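Local coordinates for protein probable TonB-dependent siderophore receptor PirA (Acinetobacter baumannii, PDB 5FR8) that probably takes up iron across the bacterial outer membrane by binding iron-chelating siderophores, possibly ferric enterobactin, as a TonB-dependent receptor, at residues D86-G91 against L615-P619; V170-T174 against S185-F190; I238-L242 against L253-S258; L670-V675 against S713-T717. All coordinates share one frame; numbering follows the deposited sequence.

Interaction 1: residues D86-G91 against L615-P619; sequences DIRGMG and LSLVP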
loop_
_atom_site.group_PDB
_atom_site.type_symbol
_atom_site.label_atom_id
_atom_site.label_comp_id
_atom_site.label_asym_id
_atom_site.label_seq_id
_atom_site.Cartn_x
_atom_site.Cartn_y
_atom_site.Cartn_z
ATOM N N ASP A 86 0.228 5.738 1.004
ATOM C CA ASP A 86 0.576 5.949 2.406
ATOM C C ASP A 86 -0.582 6.662 3.118
ATOM O O ASP A 86 -1.180 7.588 2.565
ATOM C CB ASP A 86 1.846 6.809 2.452
ATOM C CG ASP A 86 2.216 7.244 3.849
ATOM O OD1 ASP A 86 1.447 8.035 4.434
ATOM O OD2 ASP A 86 3.286 6.799 4.332
ATOM N N ILE A 87 -0.895 6.253 4.339
ATOM C CA ILE A 87 -1.968 6.897 5.086
ATOM C C ILE A 87 -1.489 7.560 6.378
ATOM O O ILE A 87 -1.028 6.903 7.301
ATOM C CB ILE A 87 -3.056 5.897 5.445
ATOM C CG1 ILE A 87 -3.712 5.358 4.194
ATOM C CG2 ILE A 87 -4.142 6.574 6.277
ATOM C CD1 ILE A 87 -4.669 4.223 4.504
ATOM N N ARG A 88 -1.618 8.873 6.447
ATOM C CA ARG A 88 -1.190 9.640 7.631
ATOM C C ARG A 88 0.264 9.446 7.999
ATOM O O ARG A 88 0.641 9.611 9.162
ATOM C CB ARG A 88 -2.075 9.332 8.805
ATOM C CG ARG A 88 -3.443 9.972 8.639
ATOM C CD ARG A 88 -4.389 9.533 9.731
ATOM N NE ARG A 88 -5.700 10.117 9.557
ATOM C CZ ARG A 88 -6.725 9.886 10.362
ATOM N NH1 ARG A 88 -6.579 9.050 11.392
ATOM N NH2 ARG A 88 -7.882 10.496 10.135
ATOM N N GLY A 89 1.086 9.166 6.985
ATOM C CA GLY A 89 2.536 9.164 7.142
ATOM C C GLY A 89 3.062 8.001 7.950
ATOM O O GLY A 89 4.094 8.118 8.617
ATOM N N MET A 90 2.382 6.865 7.861
ATOM C CA MET A 90 2.773 5.693 8.643
ATOM C C MET A 90 3.531 4.673 7.828
ATOM O O MET A 90 4.021 3.676 8.348
ATOM C CB MET A 90 1.547 5.075 9.290
ATOM C CG MET A 90 0.991 5.990 10.352
ATOM S SD MET A 90 0.569 5.080 11.808
ATOM C CE MET A 90 2.133 4.586 12.492
ATOM N N GLY A 91 3.639 4.932 6.543
ATOM C CA GLY A 91 4.328 4.020 5.662
ATOM C C GLY A 91 3.331 3.133 4.969
ATOM O O GLY A 91 2.275 2.813 5.531
ATOM N N LEU A 615 8.905 8.641 9.758
ATOM C CA LEU A 615 8.588 7.281 9.366
ATOM C C LEU A 615 8.603 7.169 7.853
ATOM O O LEU A 615 8.957 6.149 7.307
ATOM C CB LEU A 615 7.222 6.878 9.911
ATOM C CG LEU A 615 7.175 6.782 11.442
ATOM C CD1 LEU A 615 5.736 6.594 11.946
ATOM C CD2 LEU A 615 8.048 5.626 11.941
ATOM N N SER A 616 8.239 8.238 7.173
ATOM C CA SER A 616 7.888 8.147 5.772
ATOM C C SER A 616 7.907 9.537 5.121
ATOM O O SER A 616 7.308 10.462 5.608
ATOM C CB SER A 616 6.505 7.547 5.681
ATOM O OG SER A 616 5.951 7.864 4.442
ATOM N N LEU A 617 8.597 9.681 4.011
ATOM C CA LEU A 617 8.764 10.975 3.387
ATOM C C LEU A 617 7.438 11.463 2.808
ATOM O O LEU A 617 6.970 10.933 1.830
ATOM C CB LEU A 617 9.810 10.867 2.274
ATOM C CG LEU A 617 11.294 11.063 2.599
ATOM C CD1 LEU A 617 11.605 10.709 4.033
ATOM C CD2 LEU A 617 12.162 10.242 1.650
ATOM N N VAL A 618 6.850 12.482 3.421
ATOM C CA VAL A 618 5.568 13.040 2.974
ATOM C C VAL A 618 5.544 14.536 3.231
ATOM O O VAL A 618 6.152 15.014 4.190
ATOM C CB VAL A 618 4.367 12.462 3.728
ATOM C CG1 VAL A 618 4.325 10.940 3.602
ATOM C CG2 VAL A 618 4.390 12.896 5.185
ATOM N N PRO A 619 4.844 15.281 2.364
ATOM C CA PRO A 619 4.871 16.727 2.502
ATOM C C PRO A 619 4.297 17.125 3.865
ATOM O O PRO A 619 3.445 16.444 4.381
ATOM C CB PRO A 619 3.977 17.210 1.348
ATOM C CG PRO A 619 3.951 16.082 0.370
ATOM C CD PRO A 619 4.028 14.846 1.218
#
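The carboxylate of Asp86 is met on one face by Ser616 OG and on the opposite face by the backbone N of Gly91, both at OD2. Each donor stands 47° out of the carboxylate plane, and each lies 2.9 Å from OD2, the hydroxyl of Ser616 being the donor in the first bond. OD1 of the same group takes Gly89 N on its syn lone pair, 2.8 Å away, which makes an Asx motif. Three bonds therefore fix the group's rotation, a good use for an aspartate beneath a turn, whose two oxygens can serve several donors at once. CG lies anti to the backbone N (chi1 173°), directing the acid at the segment 615-619. Ile87 to Met90 form a type I' turn, in which Gly89 suits its positive phi. At Gly91 the backbone angles leave a side chain no place beside the preceding carbonyl, hence glycine. Round the turn, Gly89 O faces Leu615 CB at 3.6 Å, while Met90 CE and Leu615 CD1 meet at 4.2 Å, their side chains running alongside in the same direction. Val618 crosses Asp86 at about a right angle, its CG1 touching Gly89 CA at 4.3 Å. The turn belongs to the plug, at the end of strand 84-87, which pairs with strand 68-71; 615-619 lies in the barrel loop between strands 594-608 and 621-630. Thr71 of strand 68-71 packs against both Asp86 and Ser616, Arg88 forms salt bridges with Glu515 and Glu584, and Tyr536 of strand 525-541 borders Met90 and Leu615.

Interaction 2: residues V170-T174 against S185-F190; sequences VEFYT and SNRVGF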
loop_
_atom_site.group_PDB
_atom_site.type_symbol
_atom_site.label_atom_id
_atom_site.label_comp_id
_atom_site.label_asym_id
_atom_site.label_seq_id
_atom_site.Cartn_x
_atom_site.Cartn_y
_atom_site.Cartn_z
ATOM N N VAL A 170 -16.937 -1.164 -22.604
ATOM C CA VAL A 170 -15.573 -1.235 -23.105
ATOM C C VAL A 170 -14.968 0.144 -22.991
ATOM O O VAL A 170 -15.629 1.119 -23.289
ATOM C CB VAL A 170 -15.517 -1.696 -24.570
ATOM C CG1 VAL A 170 -14.073 -1.715 -25.066
ATOM C CG2 VAL A 170 -16.176 -3.063 -24.717
ATOM N N GLU A 171 -13.717 0.226 -22.558
ATOM C CA GLU A 171 -13.090 1.517 -22.290
ATOM C C GLU A 171 -11.646 1.527 -22.780
ATOM O O GLU A 171 -10.944 0.528 -22.677
ATOM C CB GLU A 171 -13.128 1.829 -20.788
ATOM C CG GLU A 171 -14.516 2.105 -20.210
ATOM C CD GLU A 171 -15.000 1.073 -19.178
ATOM O OE1 GLU A 171 -14.813 -0.158 -19.389
ATOM O OE2 GLU A 171 -15.569 1.500 -18.136
ATOM N N PHE A 172 -11.207 2.653 -23.318
ATOM C CA PHE A 172 -9.828 2.800 -23.771
ATOM C C PHE A 172 -9.259 3.984 -23.039
ATOM O O PHE A 172 -10.001 4.832 -22.530
ATOM C CB PHE A 172 -9.747 3.082 -25.276
ATOM C CG PHE A 172 -10.240 1.947 -26.153
ATOM C CD1 PHE A 172 -11.593 1.657 -26.251
ATOM C CD2 PHE A 172 -9.355 1.189 -26.896
ATOM C CE1 PHE A 172 -12.050 0.619 -27.050
ATOM C CE2 PHE A 172 -9.805 0.156 -27.701
ATOM C CZ PHE A 172 -11.154 -0.131 -27.776
ATOM N N TYR A 173 -7.946 4.058 -22.981
ATOM C CA TYR A 173 -7.295 5.217 -22.399
ATOM C C TYR A 173 -5.887 5.322 -22.925
ATOM O O TYR A 173 -5.231 4.319 -23.184
ATOM C CB TYR A 173 -7.256 5.123 -20.869
ATOM C CG TYR A 173 -6.344 6.156 -20.212
ATOM C CD1 TYR A 173 -4.960 5.994 -20.208
ATOM C CD2 TYR A 173 -6.874 7.278 -19.602
ATOM C CE1 TYR A 173 -4.130 6.923 -19.615
ATOM C CE2 TYR A 173 -6.060 8.211 -19.006
ATOM C CZ TYR A 173 -4.686 8.030 -19.013
ATOM O OH TYR A 173 -3.869 8.969 -18.419
ATOM N N THR A 174 -5.409 6.546 -23.066
ATOM C CA THR A 174 -4.029 6.752 -23.460
ATOM C C THR A 174 -3.513 8.000 -22.801
ATOM O O THR A 174 -4.261 8.946 -22.609
ATOM C CB THR A 174 -3.914 6.843 -24.991
ATOM O OG1 THR A 174 -2.542 6.995 -25.360
ATOM C CG2 THR A 174 -4.751 7.995 -25.524
ATOM N N SER A 185 1.307 5.695 -22.091
ATOM C CA SER A 185 0.587 4.585 -21.437
ATOM C C SER A 185 -0.702 4.294 -22.205
ATOM O O SER A 185 -1.298 5.219 -22.792
ATOM C CB SER A 185 0.286 4.929 -19.961
ATOM O OG SER A 185 -0.612 4.012 -19.348
ATOM N N ASN A 186 -1.129 3.023 -22.192
ATOM C CA ASN A 186 -2.323 2.598 -22.934
ATOM C C ASN A 186 -3.116 1.458 -22.310
ATOM O O ASN A 186 -2.564 0.417 -21.979
ATOM C CB ASN A 186 -1.923 2.212 -24.339
ATOM C CG ASN A 186 -1.392 3.392 -25.116
ATOM O OD1 ASN A 186 -2.096 4.391 -25.327
ATOM N ND2 ASN A 186 -0.129 3.301 -25.522
ATOM N N ARG A 187 -4.426 1.663 -22.198
ATOM C CA ARG A 187 -5.320 0.680 -21.637
ATOM C C ARG A 187 -6.451 0.347 -22.552
ATOM O O ARG A 187 -6.850 1.158 -23.375
ATOM C CB ARG A 187 -5.954 1.219 -20.376
ATOM C CG ARG A 187 -4.992 1.325 -19.233
ATOM C CD ARG A 187 -5.726 1.497 -17.922
ATOM N NE ARG A 187 -6.037 2.893 -17.603
ATOM C CZ ARG A 187 -7.204 3.473 -17.857
ATOM N NH1 ARG A 187 -8.173 2.807 -18.473
ATOM N NH2 ARG A 187 -7.407 4.727 -17.492
ATOM N N VAL A 188 -6.974 -0.861 -22.374
ATOM C CA VAL A 188 -8.243 -1.275 -22.933
ATOM C C VAL A 188 -8.751 -2.315 -21.965
ATOM O O VAL A 188 -7.964 -3.045 -21.355
ATOM C CB VAL A 188 -8.123 -1.896 -24.357
ATOM C CG1 VAL A 188 -7.164 -3.088 -24.397
ATOM C CG2 VAL A 188 -9.496 -2.313 -24.876
ATOM N N GLY A 189 -10.058 -2.398 -21.823
ATOM C CA GLY A 189 -10.627 -3.255 -20.814
ATOM C C GLY A 189 -12.121 -3.286 -20.947
ATOM O O GLY A 189 -12.719 -2.396 -21.537
ATOM N N PHE A 190 -12.731 -4.323 -20.397
ATOM C CA PHE A 190 -14.163 -4.506 -20.561
ATOM C C PHE A 190 -14.783 -4.962 -19.268
ATOM O O PHE A 190 -14.106 -5.456 -18.374
ATOM C CB PHE A 190 -14.444 -5.540 -21.651
ATOM C CG PHE A 190 -14.077 -6.939 -21.258
ATOM C CD1 PHE A 190 -14.997 -7.753 -20.622
ATOM C CD2 PHE A 190 -12.801 -7.433 -21.515
ATOM C CE1 PHE A 190 -14.658 -9.034 -20.257
ATOM C CE2 PHE A 190 -12.453 -8.717 -21.147
ATOM C CZ PHE A 190 -13.385 -9.512 -20.513
#
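Arg187 and Tyr173 face each other in the first beta hairpin of the TonB-dependent receptor barrel, formed by the antiparallel strands 167-177 and 185-195. From its CB, 4.1 Å from Tyr173 CB, the arginine climbs beside its neighbour until the bend at chi3 (-87°) folds the head back over the tyrosine. NE then passes near Tyr173 CB, CZ lies 3.4 Å from that same atom, NH1 stays beside it, and NH2 reaches over the ring face to 3.3 Å from Tyr173 CG. The guanidinium is thus stacked on the ring with planes 20° apart, shifted so that it covers the CB-CG end. Its N-H groups turn to the plug: NH1 forms a salt bridge with Glu130, NH2 bonds Val54 O, and NE bonds Arg55 O. An arginine suits this place because one flat head can lie on an aromatic and still give N-H groups to partners round its edge.

Backbone bonds at the Glu171-Gly189 and Tyr173-Arg187 pairs join the strands, the one from Gly189 N to Glu171 O being weak; Arg187 N to Tyr173 O is the straightest, 2.9 Å at 170°. Val170, Phe172, Val188 and Phe190 give the other side of the wall an apolar surface, as expected where a barrel meets lipid, and Val188 CG2 makes a CH-pi contact over the Phe172 ring, 4.0 Å from its centroid. Farther along that side, Thr174 OG1 donates to Asn186 OD1 at 2.6 Å.

Interaction 3: residues I238-L242 against L253-S258; sequences ISGRL and LLDISS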
loop_
_atom_site.group_PDB
_atom_site.type_symbol
_atom_site.label_atom_id
_atom_site.label_comp_id
_atom_site.label_asym_id
_atom_site.label_seq_id
_atom_site.Cartn_x
_atom_site.Cartn_y
_atom_site.Cartn_z
ATOM N N ILE A 238 -7.799 -10.686 -15.413
ATOM C CA ILE A 238 -9.074 -11.258 -15.771
ATOM C C ILE A 238 -9.780 -11.673 -14.479
ATOM O O ILE A 238 -9.139 -12.191 -13.566
ATOM C CB ILE A 238 -8.867 -12.461 -16.706
ATOM C CG1 ILE A 238 -10.199 -13.063 -17.159
ATOM C CG2 ILE A 238 -7.981 -13.503 -16.038
ATOM C CD1 ILE A 238 -10.747 -12.404 -18.404
ATOM N N SER A 239 -11.082 -11.426 -14.376
ATOM C CA SER A 239 -11.777 -11.716 -13.124
ATOM C C SER A 239 -13.256 -11.988 -13.289
ATOM O O SER A 239 -13.976 -11.234 -13.956
ATOM C CB SER A 239 -11.626 -10.555 -12.150
ATOM O OG SER A 239 -12.629 -10.625 -11.138
ATOM N N GLY A 240 -13.710 -13.053 -12.639
ATOM C CA GLY A 240 -15.077 -13.545 -12.823
ATOM C C GLY A 240 -15.810 -13.718 -11.526
ATOM O O GLY A 240 -15.239 -14.140 -10.540
ATOM N N ARG A 241 -17.090 -13.379 -11.539
ATOM C CA ARG A 241 -17.968 -13.573 -10.400
ATOM C C ARG A 241 -19.232 -14.286 -10.809
ATOM O O ARG A 241 -19.831 -13.944 -11.832
ATOM C CB ARG A 241 -18.381 -12.240 -9.853
ATOM C CG ARG A 241 -19.446 -12.355 -8.778
ATOM C CD ARG A 241 -19.582 -11.023 -8.050
ATOM N NE ARG A 241 -18.388 -10.714 -7.272
ATOM C CZ ARG A 241 -18.100 -9.513 -6.789
ATOM N NH1 ARG A 241 -18.928 -8.487 -6.977
ATOM N NH2 ARG A 241 -16.979 -9.351 -6.103
ATOM N N LEU A 242 -19.642 -15.274 -10.018
ATOM C CA LEU A 242 -20.969 -15.883 -10.165
ATOM C C LEU A 242 -21.750 -15.646 -8.900
ATOM O O LEU A 242 -21.231 -15.901 -7.822
ATOM C CB LEU A 242 -20.893 -17.389 -10.372
ATOM C CG LEU A 242 -20.257 -17.892 -11.658
ATOM C CD1 LEU A 242 -20.267 -19.422 -11.634
ATOM C CD2 LEU A 242 -20.946 -17.342 -12.896
ATOM N N LEU A 253 -21.570 -16.562 -3.468
ATOM C CA LEU A 253 -20.721 -15.856 -4.420
ATOM C C LEU A 253 -19.459 -16.631 -4.718
ATOM O O LEU A 253 -18.798 -17.171 -3.833
ATOM C CB LEU A 253 -20.299 -14.524 -3.870
ATOM C CG LEU A 253 -21.339 -13.424 -3.988
ATOM C CD1 LEU A 253 -22.444 -13.590 -2.949
ATOM C CD2 LEU A 253 -20.654 -12.076 -3.815
ATOM N N LEU A 254 -19.096 -16.651 -5.983
ATOM C CA LEU A 254 -17.844 -17.229 -6.386
ATOM C C LEU A 254 -17.038 -16.120 -7.018
ATOM O O LEU A 254 -17.536 -15.454 -7.925
ATOM C CB LEU A 254 -18.101 -18.314 -7.417
ATOM C CG LEU A 254 -16.839 -18.999 -7.934
ATOM C CD1 LEU A 254 -16.228 -19.848 -6.826
ATOM C CD2 LEU A 254 -17.140 -19.831 -9.171
ATOM N N ASP A 255 -15.812 -15.898 -6.547
ATOM C CA ASP A 255 -14.891 -14.973 -7.225
ATOM C C ASP A 255 -13.644 -15.718 -7.637
ATOM O O ASP A 255 -12.931 -16.262 -6.797
ATOM C CB ASP A 255 -14.480 -13.808 -6.318
ATOM C CG ASP A 255 -15.637 -12.848 -5.993
ATOM O OD1 ASP A 255 -16.305 -12.331 -6.911
ATOM O OD2 ASP A 255 -15.857 -12.602 -4.801
ATOM N N ILE A 256 -13.397 -15.757 -8.938
ATOM C CA ILE A 256 -12.161 -16.312 -9.480
ATOM C C ILE A 256 -11.484 -15.256 -10.324
ATOM O O ILE A 256 -12.081 -14.796 -11.303
ATOM C CB ILE A 256 -12.420 -17.462 -10.443
ATOM C CG1 ILE A 256 -13.116 -18.600 -9.725
ATOM C CG2 ILE A 256 -11.108 -17.914 -11.042
ATOM C CD1 ILE A 256 -13.447 -19.748 -10.634
ATOM N N SER A 257 -10.256 -14.885 -9.963
ATOM C CA SER A 257 -9.518 -13.929 -10.760
ATOM C C SER A 257 -8.062 -14.333 -10.895
ATOM O O SER A 257 -7.497 -14.903 -9.965
ATOM C CB SER A 257 -9.580 -12.537 -10.139
ATOM O OG SER A 257 -8.605 -12.429 -9.128
ATOM N N SER A 258 -7.449 -14.008 -12.039
ATOM C CA SER A 258 -5.995 -14.165 -12.206
ATOM C C SER A 258 -5.361 -12.924 -12.876
ATOM O O SER A 258 -5.947 -12.319 -13.775
ATOM C CB SER A 258 -5.693 -15.444 -12.996
ATOM O OG SER A 258 -5.895 -15.220 -14.369
#
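Ile238 and Ser258 open a regular antiparallel pairing in which the strand segments 238-242 and 253-258 run at 172° with axes 4.6 Å apart. Three hydrogen-bonded pairs, Ile238-Ser258, Gly240-Ile256 and Leu242-Leu254, each exchange two N-H to O bonds; Gly240 N to Ile256 O, for instance, spans 2.7 Å, and Leu254 N to Leu242 O 2.9 Å. Between them lie the non-hydrogen-bonded pairs Ser239-Ser257 and Arg241-Asp255, where CA-H groups point at carbonyl oxygens. The Arg241-Asp255 pair is linked through its side chains by a salt bridge. Arg241 extends through chi1 and chi2, then bends at chi3 (-68°), which turns NE back to Asp255 OD1 at 2.7 Å. The acid approaches the rim of the guanidinium almost in its plane, using the syn lone pair of OD1; the two flat groups are nevertheless turned 59° against each other, and the second bond, from NH2 to OD1, is weak. NH2 also forms a salt bridge with Asp100 of the plug, so the arginine lies between two acids and would be expected to stabilise their charged forms. On this same face Ser239 CB and Ser257 CB approach to 3.5 Å, small residues fitting a closely spaced pair. The opposite face is mainly apolar: Leu242 CD1 meets Leu254 CD2 at 4.0 Å, the two leucines running alongside each other in the same direction, with Ile256 and Ile238 farther along. Polar groups on the plug side and branched aliphatics on the outer surface are the hallmark of a transmembrane beta-barrel wall, built here from the hairpin of strands 232-247 and 250-264.

Interaction 4: residues L670-V675 against S713-T717; sequences LKPSTV and SISQT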
loop_
_atom_site.group_PDB
_atom_site.type_symbol
_atom_site.label_atom_id
_atom_site.label_comp_id
_atom_site.label_asym_id
_atom_site.label_seq_id
_atom_site.Cartn_x
_atom_site.Cartn_y
_atom_site.Cartn_z
ATOM N N LEU A 670 25.578 11.963 6.291
ATOM C CA LEU A 670 24.244 12.333 5.897
ATOM C C LEU A 670 24.159 13.807 5.474
ATOM O O LEU A 670 24.785 14.666 6.067
ATOM C CB LEU A 670 23.291 12.054 7.041
ATOM C CG LEU A 670 21.857 11.910 6.574
ATOM C CD1 LEU A 670 21.680 10.632 5.768
ATOM C CD2 LEU A 670 20.934 11.924 7.789
ATOM N N LYS A 671 23.364 14.089 4.449
ATOM C CA LYS A 671 23.218 15.436 3.885
ATOM C C LYS A 671 21.699 15.737 3.795
ATOM O O LYS A 671 21.056 15.608 2.738
ATOM C CB LYS A 671 23.933 15.465 2.518
ATOM C CG LYS A 671 23.615 16.606 1.555
ATOM C CD LYS A 671 24.835 17.473 1.230
ATOM C CE LYS A 671 24.419 18.837 0.685
ATOM N NZ LYS A 671 25.570 19.576 0.101
ATOM N N PRO A 672 21.106 16.113 4.938
ATOM C CA PRO A 672 19.677 16.383 4.980
ATOM C C PRO A 672 19.326 17.512 4.030
ATOM O O PRO A 672 20.075 18.463 3.941
ATOM C CB PRO A 672 19.454 16.800 6.432
ATOM C CG PRO A 672 20.558 16.134 7.179
ATOM C CD PRO A 672 21.722 16.283 6.263
ATOM N N SER A 673 18.217 17.365 3.313
ATOM C CA SER A 673 17.747 18.351 2.348
ATOM C C SER A 673 16.243 18.235 2.275
ATOM O O SER A 673 15.671 17.271 2.765
ATOM C CB SER A 673 18.341 18.114 0.961
ATOM O OG SER A 673 18.275 16.761 0.592
ATOM N N THR A 674 15.600 19.210 1.648
ATOM C CA THR A 674 14.163 19.330 1.738
ATOM C C THR A 674 13.617 19.814 0.421
ATOM O O THR A 674 13.991 20.851 -0.033
ATOM C CB THR A 674 13.824 20.360 2.824
ATOM O OG1 THR A 674 14.301 19.882 4.085
ATOM C CG2 THR A 674 12.326 20.625 2.899
ATOM N N VAL A 675 12.704 19.085 -0.186
ATOM C CA VAL A 675 12.133 19.549 -1.437
ATOM C C VAL A 675 11.252 20.775 -1.209
ATOM O O VAL A 675 10.381 20.749 -0.356
ATOM C CB VAL A 675 11.275 18.464 -2.072
ATOM C CG1 VAL A 675 10.577 19.003 -3.303
ATOM C CG2 VAL A 675 12.137 17.255 -2.415
ATOM N N SER A 713 20.671 13.204 -3.622
ATOM C CA SER A 713 19.880 13.809 -2.564
ATOM C C SER A 713 19.120 12.732 -1.839
ATOM O O SER A 713 18.942 11.642 -2.366
ATOM C CB SER A 713 18.865 14.796 -3.137
ATOM O OG SER A 713 17.703 14.844 -2.316
ATOM N N ILE A 714 18.651 13.035 -0.633
ATOM C CA ILE A 714 17.779 12.093 0.094
ATOM C C ILE A 714 16.396 12.723 0.332
ATOM O O ILE A 714 15.544 12.158 1.017
ATOM C CB ILE A 714 18.432 11.611 1.392
ATOM C CG1 ILE A 714 18.869 12.787 2.240
ATOM C CG2 ILE A 714 19.665 10.785 1.081
ATOM C CD1 ILE A 714 19.419 12.366 3.579
ATOM N N SER A 715 16.165 13.881 -0.297
ATOM C CA SER A 715 14.823 14.453 -0.374
ATOM C C SER A 715 14.239 14.356 -1.781
ATOM O O SER A 715 13.163 13.815 -1.967
ATOM C CB SER A 715 14.815 15.899 0.115
ATOM O OG SER A 715 15.870 16.641 -0.452
ATOM N N GLN A 716 14.928 14.877 -2.778
ATOM C CA GLN A 716 14.443 14.727 -4.153
ATOM C C GLN A 716 14.541 13.271 -4.664
ATOM O O GLN A 716 15.452 12.911 -5.418
ATOM C CB GLN A 716 15.199 15.660 -5.073
ATOM C CG GLN A 716 14.502 15.830 -6.401
ATOM C CD GLN A 716 15.024 17.021 -7.154
ATOM O OE1 GLN A 716 15.221 18.100 -6.574
ATOM N NE2 GLN A 716 15.284 16.839 -8.445
ATOM N N THR A 717 13.601 12.440 -4.246
ATOM C CA THR A 717 13.741 10.992 -4.412
ATOM C C THR A 717 12.887 10.369 -5.534
ATOM O O THR A 717 12.922 9.151 -5.713
ATOM C CB THR A 717 13.323 10.273 -3.106
ATOM O OG1 THR A 717 12.091 10.851 -2.645
ATOM C CG2 THR A 717 14.381 10.416 -2.010
#
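Ser673 and Ser715 each hold OG between the backbone N and the carbonyl carbon (chi1 46° and 47°), and this turns the two hydroxyls toward each other, 2.6 Å apart in a hydrogen bond that either could donate. The second serine belongs to a compact loop: Ser713 OG accepts from Ser715 N at 2.7 Å, an ST turn, and from Gln716 N at 2.8 Å, an ST motif, so one hydroxyl ties down two successive N-H groups and shapes the loop before it reaches Gln716, the centre of an inverse gamma turn. Serine suits position 713 because it is short enough to reach back to the main chain, and suits 673 and 715 because its hydroxyl can either give or take a hydrogen bond.

Apolar packing flanks the polar middle. On one side Ile714 sends CG1 and CD1 toward the carbonyl O of Lys671, and its CD1 meets Leu670 CD1 at 3.6 Å, the two side chains crossing at about a right angle. On the other, Val675 turns CG2 over the peptide between Ser715 and Gln716, 3.6 Å from Ser715 O.

The contact joins the end of a loop and the first residues of barrel strand 674-687 with the loop that leads into strand 724-731, at the end of the barrel that is extracellular in this family. Gln716 and Thr717 belong to the predicted TonB C-terminal box. Ser649 lies behind the first segment, bonding the backbone N of Ser673, while Gln716 NE2 bonds Leu708 O. Within the second segment, Thr717 OG1 donates to Ser715 O at 3.2 Å, from above the carbonyl plane.

From the N terminus, the chain first builds the plug, where residues 86-91 open interaction 1; its partner, 615-619, comes more than 500 residues later, so this contact closes a very long loop. Nested inside it lie two short closures in series, interaction 2 in the first barrel hairpin and interaction 3 in a later one, their centres 21 Å apart. Interaction 4 follows after interaction 1 has closed, joining a strand start and a loop later in the barrel, and no contacts cross. Interactions 2 and 3 build the barrel wall, whereas interaction 1 binds the plug to a barrel loop. That loop also meets interaction 4: Leu617 CD2 packs 3.9 Å from Ile714 O.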